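Local coordinates for protein D-alanyl-D-alanine carboxypeptidase (Bdellovibrio bacteriovorus, PDB 3V39) that probably hydrolyses peptide cross-links in peptidoglycan, as a serine peptidase of the penicillin-binding, beta-lactamase-like fold from a predatory bacterium, at residues F30-I35 and N267-E272; D51-T56 and L199-L204; S215-A220 and N252-N257; T322-K327 and T350-S355. The protein carries 1 engineered substitution. All blocks are in the same frame, centred on the assembly; numbering follows the deposited sequence.

Contact 1 (F30-I35 and N267-E272); sequences FPLASI and NEATCE. With TAU (2-aminoethanesulfonic acid), chain B.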
loop_
_atom_site.group_PDB
_atom_site.type_symbol
_atom_site.label_atom_id
_atom_site.label_comp_id
_atom_site.label_asym_id
_atom_site.label_seq_id
_atom_site.Cartn_x
_atom_site.Cartn_y
_atom_site.Cartn_z
ATOM N N PHE A 30 -0.618 -3.252 -22.266
ATOM C CA PHE A 30 -1.588 -4.272 -21.812
ATOM C C PHE A 30 -2.064 -3.912 -20.421
ATOM O O PHE A 30 -1.396 -3.169 -19.678
ATOM C CB PHE A 30 -0.915 -5.674 -21.757
ATOM C CG PHE A 30 -0.519 -6.190 -23.103
ATOM C CD1 PHE A 30 -1.504 -6.578 -24.043
ATOM C CD2 PHE A 30 0.822 -6.261 -23.443
ATOM C CE1 PHE A 30 -1.133 -7.036 -25.261
ATOM C CE2 PHE A 30 1.256 -6.743 -24.686
ATOM C CZ PHE A 30 0.224 -7.119 -25.624
ATOM N N PRO A 31 -3.235 -4.390 -20.002
ATOM C CA PRO A 31 -3.687 -4.155 -18.648
ATOM C C PRO A 31 -2.735 -4.714 -17.590
ATOM O O PRO A 31 -2.276 -5.862 -17.705
ATOM C CB PRO A 31 -5.059 -4.879 -18.588
ATOM C CG PRO A 31 -5.409 -5.069 -20.077
ATOM C CD PRO A 31 -4.153 -5.247 -20.786
ATOM N N LEU A 32 -2.492 -3.960 -16.527
ATOM C CA LEU A 32 -1.510 -4.295 -15.504
ATOM C C LEU A 32 -2.126 -4.984 -14.288
ATOM O O LEU A 32 -1.455 -5.697 -13.559
ATOM C CB LEU A 32 -0.831 -3.015 -14.987
ATOM C CG LEU A 32 -0.049 -2.295 -16.104
ATOM C CD1 LEU A 32 0.638 -1.104 -15.391
ATOM C CD2 LEU A 32 1.030 -3.171 -16.821
ATOM N N ALA A 33 -3.399 -4.686 -14.030
ATOM C CA ALA A 33 -3.949 -5.081 -12.732
ATOM C C ALA A 33 -3.061 -4.573 -11.588
ATOM O O ALA A 33 -2.522 -3.477 -11.707
ATOM C CB ALA A 33 -4.154 -6.655 -12.677
ATOM N N SER A 34 -2.957 -5.289 -10.463
ATOM C CA SER A 34 -2.249 -4.736 -9.292
ATOM C C SER A 34 -0.780 -4.647 -9.431
ATOM O O SER A 34 -0.168 -4.104 -8.485
ATOM C CB SER A 34 -2.563 -5.602 -8.098
ATOM O OG SER A 34 -3.879 -5.390 -7.673
ATOM N N ILE A 35 -0.142 -5.077 -10.539
ATOM C CA ILE A 35 1.276 -4.677 -10.660
ATOM C C ILE A 35 1.347 -3.154 -10.832
ATOM O O ILE A 35 2.423 -2.568 -10.591
ATOM C CB ILE A 35 2.131 -5.447 -11.686
ATOM C CG1 ILE A 35 1.713 -5.120 -13.119
ATOM C CG2 ILE A 35 2.021 -6.953 -11.427
ATOM C CD1 ILE A 35 2.646 -5.842 -14.213
ATOM N N ASN A 267 -5.661 0.577 -15.802
ATOM C CA ASN A 267 -4.301 1.015 -16.096
ATOM C C ASN A 267 -3.607 0.072 -17.072
ATOM O O ASN A 267 -3.752 -1.175 -16.937
ATOM C CB ASN A 267 -3.469 0.953 -14.831
ATOM C CG ASN A 267 -3.893 1.980 -13.770
ATOM O OD1 ASN A 267 -4.635 2.938 -14.050
ATOM N ND2 ASN A 267 -3.349 1.775 -12.540
ATOM N N GLU A 268 -2.862 0.634 -18.010
ATOM C CA GLU A 268 -2.119 -0.189 -18.967
ATOM C C GLU A 268 -0.709 0.325 -19.112
ATOM O O GLU A 268 -0.470 1.540 -19.003
ATOM C CB GLU A 268 -2.768 -0.082 -20.343
ATOM C CG GLU A 268 -4.153 -0.748 -20.370
ATOM C CD GLU A 268 -4.676 -0.932 -21.807
ATOM O OE1 GLU A 268 -4.247 -0.183 -22.727
ATOM O OE2 GLU A 268 -5.491 -1.865 -21.999
ATOM N N ALA A 269 0.243 -0.555 -19.415
ATOM C CA ALA A 269 1.565 -0.085 -19.771
ATOM C C ALA A 269 2.229 -1.201 -20.593
ATOM O O ALA A 269 1.746 -2.336 -20.669
ATOM C CB ALA A 269 2.455 0.238 -18.515
ATOM N N THR A 270 3.423 -0.907 -21.102
ATOM C CA THR A 270 4.175 -1.949 -21.778
ATOM C C THR A 270 5.034 -2.733 -20.784
ATOM O O THR A 270 5.338 -2.322 -19.651
ATOM C CB THR A 270 5.160 -1.297 -22.791
ATOM O OG1 THR A 270 6.144 -0.509 -22.077
ATOM C CG2 THR A 270 4.414 -0.383 -23.763
ATOM N N CYS A 271 5.390 -3.938 -21.177
ATOM C CA CYS A 271 6.254 -4.751 -20.359
ATOM C C CYS A 271 7.594 -4.020 -20.113
ATOM O O CYS A 271 8.131 -4.057 -18.993
ATOM C CB CYS A 271 6.434 -6.071 -21.147
ATOM S SG CYS A 271 7.119 -7.477 -20.163
ATOM N N GLU A 272 8.127 -3.394 -21.145
ATOM C CA GLU A 272 9.382 -2.664 -20.982
ATOM C C GLU A 272 9.247 -1.585 -19.876
ATOM O O GLU A 272 10.164 -1.448 -19.046
ATOM C CB GLU A 272 9.782 -1.925 -22.283
ATOM C CG GLU A 272 10.312 -2.955 -23.313
ATOM C CD GLU A 272 10.854 -2.295 -24.541
ATOM O OE1 GLU A 272 10.792 -1.053 -24.664
ATOM O OE2 GLU A 272 11.377 -3.025 -25.391
HETATM C C1 TAU B . -7.575 -5.548 -8.111
HETATM C C2 TAU B . -6.297 -5.983 -7.367
HETATM N N1 TAU B . -8.782 -5.272 -7.229
HETATM S S TAU B . -4.811 -6.568 -7.908
HETATM O O1 TAU B . -4.363 -7.676 -7.015
HETATM O O3 TAU B . -4.990 -6.952 -9.335
HETATM O O HOH W 1 -4.992 -2.528 -14.605
#
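The five-membered ring of Pro31 and the carboxylate of Glu268 lie side by side and point the same way, with OE2 of Glu268 3.7 Å from CG of Pro31. With CG anti to its carbonyl carbon (chi1 -68°), Glu268 also lays the foot of its side chain against the opposing backbone, CB lying 3.4 Å from Phe30 O. That carbonyl accepts a hydrogen bond from Ala269 N, while Phe30 N returns one of 3.0 Å to Ala269 O; the pair forms the hydrogen-bonded step of a short antiparallel ladder. Leu32 N continues the pattern with a 3.1 Å bond to Asn267 O. Leu32 packs on the strand through its methyls, CD1 lying 3.9 Å from Ala269 CB. A water accepting from Ala33 N and donating to Asn267 O bridges the segments just where they part. Beyond it, Ser34 OG is covalently linked to the sulfur of the buffer-derived ligand, consistent with the nucleophile of an SxxK motif, and Ser34 N donates to ligand O3. Strand 268-270 runs between strands 29-31 and 248-249, Phe30 reaches Leu347 of strand 340-351, and helix 271-286 starts directly after, tied to strand 2-12 by the Cys9-Cys271 disulfide.

Contact 2 (D51-T56 and L199-L204); sequences DYRFKT and LMSAPL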
loop_
_atom_site.group_PDB
_atom_site.type_symbol
_atom_site.label_atom_id
_atom_site.label_comp_id
_atom_site.label_asym_id
_atom_site.label_seq_id
_atom_site.Cartn_x
_atom_site.Cartn_y
_atom_site.Cartn_z
ATOM N N ASP A 51 11.697 6.445 4.228
ATOM C CA ASP A 51 11.631 6.637 5.668
ATOM C C ASP A 51 10.632 7.744 6.057
ATOM O O ASP A 51 10.463 8.013 7.260
ATOM C CB ASP A 51 13.033 6.995 6.191
ATOM C CG ASP A 51 14.050 5.890 5.904
ATOM O OD1 ASP A 51 13.804 4.784 6.359
ATOM O OD2 ASP A 51 15.086 6.193 5.229
ATOM N N TYR A 52 9.857 8.210 5.085
ATOM C CA TYR A 52 8.845 9.264 5.382
ATOM C C TYR A 52 7.779 8.727 6.351
ATOM O O TYR A 52 7.342 7.554 6.237
ATOM C CB TYR A 52 8.147 9.640 4.057
ATOM C CG TYR A 52 7.052 10.643 4.214
ATOM C CD1 TYR A 52 7.379 11.988 4.232
ATOM C CD2 TYR A 52 5.733 10.258 4.360
ATOM C CE1 TYR A 52 6.391 12.936 4.402
ATOM C CE2 TYR A 52 4.725 11.205 4.479
ATOM C CZ TYR A 52 5.063 12.530 4.496
ATOM O OH TYR A 52 4.048 13.508 4.625
ATOM N N ARG A 53 7.334 9.576 7.290
ATOM C CA ARG A 53 6.200 9.183 8.141
ATOM C C ARG A 53 5.115 10.229 8.002
ATOM O O ARG A 53 5.373 11.467 7.923
ATOM C CB ARG A 53 6.653 9.067 9.611
ATOM C CG ARG A 53 7.558 7.906 9.755
ATOM C CD ARG A 53 8.169 7.919 11.162
ATOM N NE ARG A 53 9.148 6.839 11.376
ATOM C CZ ARG A 53 8.887 5.711 12.047
ATOM N NH1 ARG A 53 7.661 5.451 12.517
ATOM N NH2 ARG A 53 9.866 4.821 12.281
ATOM N N PHE A 54 3.875 9.749 8.007
ATOM C CA PHE A 54 2.684 10.610 8.070
ATOM C C PHE A 54 2.478 11.019 9.525
ATOM O O PHE A 54 2.210 10.200 10.385
ATOM C CB PHE A 54 1.451 9.815 7.533
ATOM C CG PHE A 54 1.593 9.486 6.066
ATOM C CD1 PHE A 54 2.287 8.320 5.667
ATOM C CD2 PHE A 54 1.053 10.321 5.120
ATOM C CE1 PHE A 54 2.433 8.031 4.259
ATOM C CE2 PHE A 54 1.184 10.049 3.760
ATOM C CZ PHE A 54 1.867 8.906 3.326
ATOM N N LYS A 55 2.592 12.326 9.738
ATOM C CA LYS A 55 2.573 12.860 11.126
ATOM C C LYS A 55 1.213 13.441 11.423
ATOM O O LYS A 55 0.958 14.636 11.187
ATOM C CB LYS A 55 3.702 13.902 11.256
ATOM C CG LYS A 55 5.010 13.246 10.858
ATOM C CD LYS A 55 6.206 14.168 11.077
ATOM C CE LYS A 55 7.433 13.650 10.328
ATOM N NZ LYS A 55 7.205 13.567 8.802
ATOM N N THR A 56 0.357 12.612 11.987
ATOM C CA THR A 56 -0.981 13.083 12.350
ATOM C C THR A 56 -0.870 13.868 13.660
ATOM O O THR A 56 -0.149 13.462 14.582
ATOM C CB THR A 56 -1.891 11.886 12.532
ATOM O OG1 THR A 56 -2.002 11.203 11.269
ATOM C CG2 THR A 56 -3.277 12.350 13.001
ATOM N N LEU A 199 1.321 11.839 16.363
ATOM C CA LEU A 199 1.241 10.375 16.161
ATOM C C LEU A 199 1.827 10.082 14.812
ATOM O O LEU A 199 1.185 10.394 13.811
ATOM C CB LEU A 199 -0.244 9.944 16.164
ATOM C CG LEU A 199 -0.425 8.429 16.056
ATOM C CD1 LEU A 199 -0.269 7.812 17.425
ATOM C CD2 LEU A 199 -1.873 8.191 15.488
ATOM N N MET A 200 3.010 9.498 14.742
ATOM C CA MET A 200 3.615 9.243 13.404
ATOM C C MET A 200 3.200 7.824 12.981
ATOM O O MET A 200 3.237 6.894 13.743
ATOM C CB MET A 200 5.148 9.290 13.519
ATOM C CG MET A 200 5.601 10.699 13.844
ATOM S SD MET A 200 7.357 10.898 13.407
ATOM C CE MET A 200 8.211 9.861 14.529
ATOM N N SER A 201 2.866 7.704 11.692
ATOM C CA SER A 201 2.728 6.369 11.101
ATOM C C SER A 201 4.067 5.624 11.100
ATOM O O SER A 201 5.157 6.189 11.310
ATOM C CB SER A 201 2.282 6.528 9.619
ATOM O OG SER A 201 3.373 6.984 8.797
ATOM N N ALA A 202 3.964 4.312 10.860
ATOM C CA ALA A 202 5.156 3.557 10.441
ATOM C C ALA A 202 5.748 4.236 9.209
ATOM O O ALA A 202 5.055 4.947 8.466
ATOM C CB ALA A 202 4.723 2.098 10.074
ATOM N N PRO A 203 7.036 3.997 8.933
ATOM C CA PRO A 203 7.593 4.609 7.728
ATOM C C PRO A 203 6.910 4.144 6.459
ATOM O O PRO A 203 6.345 3.007 6.379
ATOM C CB PRO A 203 9.074 4.205 7.781
ATOM C CG PRO A 203 9.128 3.053 8.631
ATOM C CD PRO A 203 7.948 3.068 9.608
ATOM N N LEU A 204 7.038 4.979 5.446
ATOM C CA LEU A 204 6.443 4.679 4.134
ATOM C C LEU A 204 6.842 3.290 3.622
ATOM O O LEU A 204 5.983 2.581 3.077
ATOM C CB LEU A 204 6.806 5.767 3.148
ATOM C CG LEU A 204 6.257 5.520 1.728
ATOM C CD1 LEU A 204 4.726 5.626 1.675
ATOM C CD2 LEU A 204 6.884 6.564 0.772
#
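Arg53 and Ser201 meet through two contrasting torsions. The arginine sets CG anti to its carbonyl carbon (chi1 -69°) and stretches straight to NE, carrying its guanidinium along the opposite segment; the serine holds OG between its own N and carbonyl carbon (chi1 74°), facing the backbone opposite. There Ser201 OG accepts from Phe54 N at 2.9 Å and donates to Ala202 O, bridging two backbone groups. It also sits at the edge of the Phe54 ring, in its plane, 3.6 Å from CD1. Ser201 N in turn binds Phe54 O. These links extend the antiparallel pairing of strands 55-62 and 195-200, inner neighbours in a mixed sheet, where Thr56 and Leu199 form a hydrogen-bonded pair and Lys55 and Met200 the adjoining non-hydrogen-bonded one. Arg53 NH1 donates to Ser201 O at 2.9 Å, the oxygen tilted from the guanidinium plane, and shares a salt bridge with Asp394. One face of the guanidinium is covered by Pro203, whose CD lies 3.7 Å from Arg53 CZ. Met200 SD comes within 3.8 Å of Arg53 CD, and Met200 CG lies alongside CG of Lys55. Where the chain turns into helix 204-214, Leu204 N donates to Tyr52 O at 2.7 Å.

Contact 3 (S215-A220 and N252-N257); sequences SNNYIA and NGSGNN. With TAU (2-aminoethanesulfonic acid), chain B.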
loop_
_atom_site.group_PDB
_atom_site.type_symbol
_atom_site.label_atom_id
_atom_site.label_comp_id
_atom_site.label_asym_id
_atom_site.label_seq_id
_atom_site.Cartn_x
_atom_site.Cartn_y
_atom_site.Cartn_z
ATOM N N SER A 215 -1.947 -6.625 -1.618
ATOM C CA SER A 215 -2.548 -6.048 -2.833
ATOM C C SER A 215 -3.689 -5.089 -2.427
ATOM O O SER A 215 -4.844 -5.209 -2.894
ATOM C CB SER A 215 -3.028 -7.060 -3.855
ATOM O OG SER A 215 -2.955 -6.425 -5.149
ATOM N N ASN A 216 -3.330 -4.095 -1.619
ATOM C CA ASN A 216 -4.367 -3.289 -0.945
ATOM C C ASN A 216 -4.751 -2.087 -1.838
ATOM O O ASN A 216 -3.986 -1.118 -2.016
ATOM C CB ASN A 216 -3.846 -2.803 0.364
ATOM C CG ASN A 216 -4.956 -2.146 1.193
ATOM O OD1 ASN A 216 -5.590 -1.208 0.716
ATOM N ND2 ASN A 216 -5.131 -2.588 2.477
ATOM N N ASN A 217 -5.982 -2.130 -2.340
ATOM C CA ASN A 217 -6.450 -1.031 -3.208
ATOM C C ASN A 217 -6.589 0.300 -2.513
ATOM O O ASN A 217 -6.283 1.340 -3.098
ATOM C CB ASN A 217 -7.842 -1.331 -3.836
ATOM C CG ASN A 217 -7.777 -2.481 -4.881
ATOM O OD1 ASN A 217 -6.681 -2.934 -5.287
ATOM N ND2 ASN A 217 -8.952 -2.951 -5.330
ATOM N N TYR A 218 -7.055 0.274 -1.264
ATOM C CA TYR A 218 -7.274 1.520 -0.515
ATOM C C TYR A 218 -5.953 2.281 -0.349
ATOM O O TYR A 218 -5.902 3.509 -0.565
ATOM C CB TYR A 218 -7.907 1.193 0.844
ATOM C CG TYR A 218 -8.039 2.446 1.690
ATOM C CD1 TYR A 218 -9.183 3.231 1.613
ATOM C CD2 TYR A 218 -7.049 2.775 2.666
ATOM C CE1 TYR A 218 -9.314 4.399 2.416
ATOM C CE2 TYR A 218 -7.151 3.960 3.422
ATOM C CZ TYR A 218 -8.290 4.698 3.327
ATOM O OH TYR A 218 -8.421 5.841 4.068
ATOM N N ILE A 219 -4.902 1.573 0.053
ATOM C CA ILE A 219 -3.638 2.253 0.300
ATOM C C ILE A 219 -3.098 2.797 -1.055
ATOM O O ILE A 219 -2.664 3.978 -1.118
ATOM C CB ILE A 219 -2.604 1.308 0.934
ATOM C CG1 ILE A 219 -3.073 0.812 2.298
ATOM C CG2 ILE A 219 -1.281 2.094 1.074
ATOM C CD1 ILE A 219 -2.149 -0.344 2.831
ATOM N N ALA A 220 -3.134 1.976 -2.121
ATOM C CA ALA A 220 -2.591 2.365 -3.416
ATOM C C ALA A 220 -3.342 3.579 -3.983
ATOM O O ALA A 220 -2.714 4.522 -4.479
ATOM C CB ALA A 220 -2.671 1.173 -4.365
ATOM N N ASN A 252 -5.607 5.350 -11.875
ATOM C CA ASN A 252 -5.663 5.210 -10.411
ATOM C C ASN A 252 -4.396 4.522 -9.937
ATOM O O ASN A 252 -3.549 4.075 -10.723
ATOM C CB ASN A 252 -6.938 4.452 -9.933
ATOM C CG ASN A 252 -7.036 3.010 -10.442
ATOM O OD1 ASN A 252 -6.048 2.354 -10.752
ATOM N ND2 ASN A 252 -8.269 2.515 -10.546
ATOM N N GLY A 253 -4.248 4.430 -8.633
ATOM C CA GLY A 253 -2.980 3.870 -8.102
ATOM C C GLY A 253 -3.031 2.359 -7.965
ATOM O O GLY A 253 -1.986 1.756 -7.865
ATOM N N SER A 254 -4.236 1.744 -7.935
ATOM C CA SER A 254 -4.400 0.338 -7.620
ATOM C C SER A 254 -4.346 -0.605 -8.796
ATOM O O SER A 254 -4.003 -1.777 -8.618
ATOM C CB SER A 254 -5.741 0.082 -6.861
ATOM O OG SER A 254 -6.797 0.495 -7.727
ATOM N N GLY A 255 -4.768 -0.111 -9.962
ATOM C CA GLY A 255 -4.948 -1.054 -11.086
ATOM C C GLY A 255 -6.328 -1.695 -11.171
ATOM O O GLY A 255 -6.571 -2.471 -12.073
ATOM N N ASN A 256 -7.210 -1.379 -10.197
ATOM C CA ASN A 256 -8.581 -1.833 -10.259
ATOM C C ASN A 256 -9.359 -1.140 -11.394
ATOM O O ASN A 256 -8.983 -0.082 -11.864
ATOM C CB ASN A 256 -9.251 -1.499 -8.895
ATOM C CG ASN A 256 -10.518 -2.288 -8.647
ATOM O OD1 ASN A 256 -10.831 -3.237 -9.341
ATOM N ND2 ASN A 256 -11.235 -1.901 -7.584
ATOM N N ASN A 257 -10.466 -1.746 -11.780
ATOM C CA ASN A 257 -11.362 -1.128 -12.783
ATOM C C ASN A 257 -11.833 0.201 -12.242
ATOM O O ASN A 257 -12.366 0.310 -11.139
ATOM C CB ASN A 257 -12.611 -2.035 -12.983
ATOM C CG ASN A 257 -13.584 -1.478 -14.005
ATOM O OD1 ASN A 257 -13.327 -0.490 -14.678
ATOM N ND2 ASN A 257 -14.752 -2.159 -14.155
HETATM C C1 TAU B . -7.575 -5.548 -8.111
HETATM C C2 TAU B . -6.297 -5.983 -7.367
HETATM N N1 TAU B . -8.782 -5.272 -7.229
HETATM S S TAU B . -4.811 -6.568 -7.908
HETATM O O1 TAU B . -4.363 -7.676 -7.015
HETATM O O3 TAU B . -4.990 -6.952 -9.335
#
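Across the two segments themselves the contact between Asn217, Ala220 and the loop 252-257 is van der Waals, with no hydrogen bond between them. The methyl of Ala220 rests on the loop backbone, its CB 3.6 Å from Gly253 O, and Gly253 allows the helix this close approach. One turn earlier, Asn217 sets CG anti to its carbonyl carbon (chi1 -69°), which brings the amide to the loop and the ligand amine; its OD1 lies 3.5 Å from Ser254 CB. The side chains of Asn217 and Asn256 cross at about a right angle, with their amide planes turned 32° from each other and the two ND2 atoms 3.4 Å apart; both being donors, they touch without bonding.

Hydrogen bonds instead shape each partner from within. Asn216 caps the new helix, its OD1 taking Ile219 N at 2.9 Å. In the loop, Asn252 OD1 accepts from Gly255 N in an Asx motif while its ND2 holds Asn256 O, and Ser254 OG, also hydrogen-bonded to Asp221 of helix 217-226, receives Asn256 N in an ST turn.

Ligand and lysine contacts form the third group. Ser215, Asn216 and Asn217 match the SxN motif of penicillin-binding proteins. Ser215 OG donates to ligand O1 at 2.7 Å and also pairs with Lys321; Asn217 ND2 binds Gly123 O and comes within 3.0 Å of the ligand's N1. Lys37 donates to both Asn217 OD1 and Ser254 O.

The chemistry implies two pocket walls linked through Lys37 and Asp221: Lys37 and Gly123 together fix the Asn217 amide, while the loop is braced largely by its own Asx and ST bonds.

Contact 4 (T322-K327 and T350-S355); sequences TGSVNK and TDYDKS. With TAU (2-aminoethanesulfonic acid), chain B.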
loop_
_atom_site.group_PDB
_atom_site.type_symbol
_atom_site.label_atom_id
_atom_site.label_comp_id
_atom_site.label_asym_id
_atom_site.label_seq_id
_atom_site.Cartn_x
_atom_site.Cartn_y
_atom_site.Cartn_z
ATOM N N THR A 322 1.849 -9.583 -7.583
ATOM C CA THR A 322 0.826 -10.243 -8.424
ATOM C C THR A 322 -0.211 -9.250 -8.888
ATOM O O THR A 322 -0.397 -8.129 -8.301
ATOM C CB THR A 322 0.098 -11.274 -7.559
ATOM O OG1 THR A 322 -0.334 -10.670 -6.312
ATOM C CG2 THR A 322 0.992 -12.455 -7.187
ATOM N N GLY A 323 -0.960 -9.586 -9.943
ATOM C CA GLY A 323 -2.157 -8.812 -10.251
ATOM C C GLY A 323 -3.144 -9.709 -10.967
ATOM O O GLY A 323 -2.769 -10.661 -11.698
ATOM N N SER A 324 -4.400 -9.402 -10.779
ATOM C CA SER A 324 -5.486 -10.098 -11.474
ATOM C C SER A 324 -6.706 -9.207 -11.647
ATOM O O SER A 324 -7.222 -8.675 -10.643
ATOM C CB SER A 324 -5.882 -11.368 -10.692
ATOM O OG SER A 324 -6.931 -12.083 -11.372
ATOM N N VAL A 325 -7.130 -9.027 -12.896
ATOM C CA VAL A 325 -8.466 -8.474 -13.198
ATOM C C VAL A 325 -9.114 -9.376 -14.252
ATOM O O VAL A 325 -8.542 -10.416 -14.704
ATOM C CB VAL A 325 -8.354 -7.035 -13.759
ATOM C CG1 VAL A 325 -7.899 -6.046 -12.660
ATOM C CG2 VAL A 325 -7.378 -6.977 -14.987
ATOM N N ASN A 326 -10.344 -9.066 -14.663
ATOM C CA ASN A 326 -11.074 -9.999 -15.512
ATOM C C ASN A 326 -10.265 -10.459 -16.743
ATOM O O ASN A 326 -10.338 -11.665 -17.092
ATOM C CB ASN A 326 -12.361 -9.278 -15.951
ATOM C CG ASN A 326 -13.393 -10.223 -16.539
ATOM O OD1 ASN A 326 -13.440 -11.460 -16.258
ATOM N ND2 ASN A 326 -14.146 -9.675 -17.480
ATOM N N LYS A 327 -9.575 -9.534 -17.390
ATOM C CA LYS A 327 -8.848 -9.907 -18.630
ATOM C C LYS A 327 -7.382 -10.026 -18.517
ATOM O O LYS A 327 -6.736 -10.284 -19.529
ATOM C CB LYS A 327 -9.169 -8.886 -19.749
ATOM C CG LYS A 327 -10.675 -8.778 -20.027
ATOM C CD LYS A 327 -11.193 -10.072 -20.642
ATOM C CE LYS A 327 -12.698 -10.005 -20.940
ATOM N NZ LYS A 327 -13.127 -11.390 -21.227
ATOM N N THR A 350 -6.558 -13.331 -19.905
ATOM C CA THR A 350 -7.495 -14.329 -19.369
ATOM C C THR A 350 -8.884 -14.116 -19.919
ATOM O O THR A 350 -9.339 -12.947 -20.058
ATOM C CB THR A 350 -7.537 -14.290 -17.809
ATOM O OG1 THR A 350 -7.861 -12.964 -17.385
ATOM C CG2 THR A 350 -6.147 -14.663 -17.204
ATOM N N ASP A 351 -9.543 -15.205 -20.239
ATOM C CA ASP A 351 -10.935 -15.175 -20.637
ATOM C C ASP A 351 -11.673 -16.223 -19.783
ATOM O O ASP A 351 -11.590 -17.426 -20.034
ATOM C CB ASP A 351 -11.060 -15.480 -22.121
ATOM C CG ASP A 351 -12.443 -15.184 -22.637
ATOM O OD1 ASP A 351 -13.366 -15.069 -21.788
ATOM O OD2 ASP A 351 -12.607 -15.063 -23.873
ATOM N N TYR A 352 -12.429 -15.746 -18.770
ATOM C CA TYR A 352 -13.087 -16.646 -17.822
ATOM C C TYR A 352 -14.382 -17.297 -18.329
ATOM O O TYR A 352 -14.852 -18.266 -17.744
ATOM C CB TYR A 352 -13.362 -15.889 -16.479
ATOM C CG TYR A 352 -12.048 -15.665 -15.726
ATOM C CD1 TYR A 352 -11.430 -14.429 -15.733
ATOM C CD2 TYR A 352 -11.399 -16.737 -15.104
ATOM C CE1 TYR A 352 -10.201 -14.246 -15.104
ATOM C CE2 TYR A 352 -10.194 -16.587 -14.471
ATOM C CZ TYR A 352 -9.591 -15.326 -14.453
ATOM O OH TYR A 352 -8.373 -15.123 -13.812
ATOM N N ASP A 353 -14.882 -16.755 -19.415
ATOM C CA ASP A 353 -16.141 -17.231 -19.996
ATOM C C ASP A 353 -15.939 -18.583 -20.672
ATOM O O ASP A 353 -16.904 -19.334 -20.826
ATOM C CB ASP A 353 -16.686 -16.182 -21.000
ATOM C CG ASP A 353 -17.868 -16.695 -21.827
ATOM O OD1 ASP A 353 -18.976 -16.893 -21.272
ATOM O OD2 ASP A 353 -17.694 -16.881 -23.052
ATOM N N LYS A 354 -14.705 -18.890 -21.087
ATOM C CA LYS A 354 -14.443 -20.098 -21.934
ATOM C C LYS A 354 -13.758 -21.254 -21.202
ATOM O O LYS A 354 -12.982 -21.035 -20.276
ATOM C CB LYS A 354 -13.501 -19.690 -23.082
ATOM C CG LYS A 354 -14.061 -18.590 -23.979
ATOM C CD LYS A 354 -13.167 -18.332 -25.194
ATOM C CE LYS A 354 -13.815 -17.344 -26.176
ATOM N NZ LYS A 354 -12.944 -16.993 -27.346
ATOM N N SER A 355 -13.997 -22.481 -21.678
ATOM C CA SER A 355 -13.339 -23.667 -21.152
ATOM C C SER A 355 -13.411 -23.679 -19.668
ATOM O O SER A 355 -12.359 -23.731 -19.017
ATOM C CB SER A 355 -11.845 -23.701 -21.533
ATOM O OG SER A 355 -11.631 -23.524 -22.922
HETATM C C1 TAU B . -7.575 -5.548 -8.111
HETATM C C2 TAU B . -6.297 -5.983 -7.367
HETATM N N1 TAU B . -8.782 -5.272 -7.229
HETATM S S TAU B . -4.811 -6.568 -7.908
HETATM O O1 TAU B . -4.363 -7.676 -7.015
HETATM O O3 TAU B . -4.990 -6.952 -9.335
HETATM O O HOH W 2 -7.145 -12.850 -14.212
HETATM O O HOH W 3 -12.539 -12.922 -18.696
#
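The backbones meet where the turn leading from strand 318-325 into strand 328-337 reaches the end of strand 340-351, Thr350 N donating to Lys327 O at 3.1 Å. Thr350 adds a second grip: OG1, placed between the backbone N and the carbonyl carbon (chi1 56°), donates to Asn326 O at 2.8 Å. The same oxygen sits at the edge of the Tyr352 ring, near its plane and 3.3 Å from CE1. The side chains of Asn326 and Tyr352 run past each other in opposite directions, amide and ring planes 13° apart, with Asn326 OD1 3.6 Å from Tyr352 CD1. Both segments come from strands of the antiparallel five-stranded sheet, and 340-351 is the third strand of the meander that 318-325 begins. Lys321, Thr322 and Gly323 fit a KTG motif, and the next residue, Ser324, donates its N to ligand O3 at 2.9 Å, consistent with an oxyanion-hole role. One water knits Ser324 OG, Val325 O, Thr350 OG1 and Tyr352 OH together, lying in the plane of the tyrosine ring at its edge. Lys327, bent at chi2, runs alongside Asp351 and forms a long salt bridge of 3.7 Å between NZ and OD1. A second water accepts from Lys327 NZ and Tyr352 N, while Asp351 OD1 receives Asp353 N in an Asx turn within the type I beta turn from Asp351 to Lys354.

From the N terminus, residues 30-35 open the longest loop, which contact 1 closes only at 267-272. Two smaller loops nest within it, one after the other: contact 2 joins 51-56 to 199-204, and contact 3 joins 215-220 to 252-257. Contact 4 follows in series, closing the short loop from 322-327 to 350-355 within the five-stranded sheet, and no loops cross. Contact 2 joins two neighbouring strands of the mixed sheet; its centre lies about 29 Å from that of contact 1, on the other side of the chain's centre. Contacts 1, 3 and 4 converge on the ligand. Asn267 also reaches Asn252, linking contacts 1 and 3, and Ala33 packs against Ser324.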